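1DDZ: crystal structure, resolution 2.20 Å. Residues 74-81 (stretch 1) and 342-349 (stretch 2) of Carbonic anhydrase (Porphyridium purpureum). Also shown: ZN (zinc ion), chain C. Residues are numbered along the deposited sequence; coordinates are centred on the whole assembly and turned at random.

Stretch 1 (74-81) CADSRVPA
Stretch 2, residues 342-349: PAGEVFVH

The carboxylate of Asp-76 serves two masters: OD2 binds the zinc ion at 1.9 Å, while OD1 lies 3.2 Å from CE1 of Phe-347, near the plane of the ring and at its edge. Ring edges carry slight positive charge, so an anionic oxygen is well received there. Such metal-site loops illustrate how a segment without regular helix or strand can pack against a distant strand and the turn before it, here more than 260 residues along the same chain.

Cys-74 (chi1 -178°, t) supplies the second zinc ligand of the stretch, SG at 2.4 Å, and two more come from elsewhere in the structure. The same SG accepts a hydrogen bond from Asp-76 N at 3.6 Å; Asp-76 has phi/psi -99/57 and chi1 29°, between wells.

The stretches run in opposite directions, Ala-75 matching Val-348 (CA to CA 4.8 Å), Asp-76 Phe-347 (5.3 Å) and Arg-78 Gly-344 (3.8 Å). One hydrogen bond joins them, from Val-348 N to Ala-75 O (3.1 Å, 163°), and Ala-75 CA approaches Val-348 O at 3.2 Å in a CA-H...O contact. Ala-75 (-65/-27) points toward the strand, placing CB 3.9 Å from the centroid of the Phe-347 ring, 19° off its normal, a CH-pi contact over the face. Phe-347 (-84/129; chi1 -158°, t; chi2 65°) leaves its backbone sideways, but its end comes nearer.

Before the strand, Pro-342 to Glu-345 form a type II turn, closed by Glu-345 N to Pro-342 O at 3.1 Å. Ala-343 (-54/117) brings CB to 3.1 Å from Arg-78 O and 4.2 Å from Pro-80 CD. Gly-344 (104/9) admits no side chain: an ideal CB would stand 2.7 Å from Arg-78 CG and jam against the preceding carbonyl. Arg-78 (-81/7) extends m, t, t.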

# COMPACT_ATOMS: atom_id res chain seq x y z
N CYS A 74 -14.82 -2.96 10.19
CA CYS A 74 -13.88 -2.19 10.97
C CYS A 74 -13.29 -3.01 12.09
O CYS A 74 -13.97 -3.85 12.67
CB CYS A 74 -14.61 -0.98 11.57
SG CYS A 74 -13.59 0.15 12.54
N ALA A 75 -12.04 -2.71 12.43
CA ALA A 75 -11.33 -3.39 13.50
C ALA A 75 -11.92 -3.19 14.89
O ALA A 75 -11.66 -4.01 15.74
CB ALA A 75 -9.87 -3.01 13.50
N ASP A 76 -12.61 -2.07 15.16
CA ASP A 76 -13.20 -1.88 16.50
C ASP A 76 -14.65 -2.25 16.46
O ASP A 76 -15.48 -1.44 16.85
CB ASP A 76 -13.03 -0.45 17.11
CG ASP A 76 -12.95 0.63 16.06
OD1 ASP A 76 -11.82 1.09 15.83
OD2 ASP A 76 -13.98 1.01 15.44
N SER A 77 -14.97 -3.47 16.06
CA SER A 77 -16.37 -3.86 15.99
C SER A 77 -16.84 -4.87 17.00
O SER A 77 -16.24 -5.92 17.24
CB SER A 77 -16.76 -4.23 14.54
OG SER A 77 -16.82 -2.99 13.82
N ARG A 78 -17.89 -4.46 17.69
CA ARG A 78 -18.45 -5.25 18.77
C ARG A 78 -19.37 -6.36 18.36
O ARG A 78 -19.99 -6.96 19.22
CB ARG A 78 -19.16 -4.35 19.80
CG ARG A 78 -18.24 -3.29 20.39
CD ARG A 78 -19.01 -2.33 21.24
NE ARG A 78 -18.14 -1.62 22.17
CZ ARG A 78 -18.53 -0.60 22.93
NH1 ARG A 78 -19.79 -0.16 22.87
NH2 ARG A 78 -17.68 -0.03 23.78
N VAL A 79 -19.48 -6.63 17.07
CA VAL A 79 -20.33 -7.73 16.64
C VAL A 79 -19.77 -8.52 15.46
O VAL A 79 -19.48 -7.95 14.41
CB VAL A 79 -21.77 -7.29 16.30
CG1 VAL A 79 -22.67 -8.52 16.18
CG2 VAL A 79 -22.31 -6.34 17.36
N PRO A 80 -19.56 -9.83 15.64
CA PRO A 80 -19.05 -10.66 14.55
C PRO A 80 -20.00 -10.62 13.34
O PRO A 80 -21.24 -10.68 13.49
CB PRO A 80 -18.96 -12.05 15.20
CG PRO A 80 -18.58 -11.71 16.60
CD PRO A 80 -19.56 -10.59 16.91
N ALA A 81 -19.42 -10.54 12.16
CA ALA A 81 -20.15 -10.47 10.92
C ALA A 81 -21.17 -11.58 10.75
O ALA A 81 -22.32 -11.30 10.37
CB ALA A 81 -19.18 -10.47 9.77
N PRO A 342 -16.29 -11.46 25.65
CA PRO A 342 -17.47 -10.76 25.15
C PRO A 342 -17.19 -10.07 23.83
O PRO A 342 -16.08 -9.57 23.58
CB PRO A 342 -17.72 -9.73 26.24
CG PRO A 342 -17.27 -10.44 27.46
CD PRO A 342 -15.97 -11.03 27.02
N ALA A 343 -18.20 -10.06 22.97
CA ALA A 343 -18.09 -9.43 21.67
C ALA A 343 -17.64 -7.98 21.86
O ALA A 343 -18.32 -7.21 22.53
CB ALA A 343 -19.45 -9.46 20.97
N GLY A 344 -16.47 -7.63 21.34
CA GLY A 344 -16.00 -6.27 21.49
C GLY A 344 -14.92 -6.03 22.52
O GLY A 344 -14.61 -4.89 22.86
N GLU A 345 -14.36 -7.10 23.06
CA GLU A 345 -13.28 -6.89 23.99
C GLU A 345 -11.97 -7.17 23.30
O GLU A 345 -10.91 -7.08 23.89
CB GLU A 345 -13.46 -7.71 25.25
CG GLU A 345 -14.50 -7.07 26.15
CD GLU A 345 -14.64 -7.74 27.49
OE1 GLU A 345 -13.89 -8.71 27.76
OE2 GLU A 345 -15.50 -7.29 28.28
N VAL A 346 -12.06 -7.49 22.01
CA VAL A 346 -10.87 -7.73 21.20
C VAL A 346 -10.96 -6.93 19.89
O VAL A 346 -12.02 -6.86 19.27
CB VAL A 346 -10.51 -9.27 21.03
CG1 VAL A 346 -11.49 -10.17 21.72
CG2 VAL A 346 -10.32 -9.65 19.61
N PHE A 347 -9.88 -6.20 19.62
CA PHE A 347 -9.71 -5.37 18.43
C PHE A 347 -9.21 -6.36 17.39
O PHE A 347 -8.22 -7.04 17.65
CB PHE A 347 -8.63 -4.32 18.74
CG PHE A 347 -8.67 -3.10 17.87
CD1 PHE A 347 -9.75 -2.23 17.92
CD2 PHE A 347 -7.60 -2.80 17.02
CE1 PHE A 347 -9.77 -1.07 17.13
CE2 PHE A 347 -7.60 -1.65 16.22
CZ PHE A 347 -8.69 -0.78 16.28
N VAL A 348 -9.81 -6.42 16.21
CA VAL A 348 -9.44 -7.41 15.20
C VAL A 348 -9.01 -6.94 13.82
O VAL A 348 -9.64 -6.07 13.22
CB VAL A 348 -10.60 -8.42 14.99
CG1 VAL A 348 -10.20 -9.51 14.00
CG2 VAL A 348 -11.01 -9.06 16.29
N HIS A 349 -7.96 -7.57 13.30
CA HIS A 349 -7.47 -7.28 11.96
C HIS A 349 -7.47 -8.63 11.23
O HIS A 349 -7.01 -9.62 11.78
CB HIS A 349 -6.05 -6.69 12.00
CG HIS A 349 -5.47 -6.41 10.65
ND1 HIS A 349 -6.18 -5.81 9.63
CD2 HIS A 349 -4.23 -6.64 10.15
CE1 HIS A 349 -5.42 -5.70 8.56
NE2 HIS A 349 -4.23 -6.20 8.85
ZN ZN C . -14.77 1.74 13.90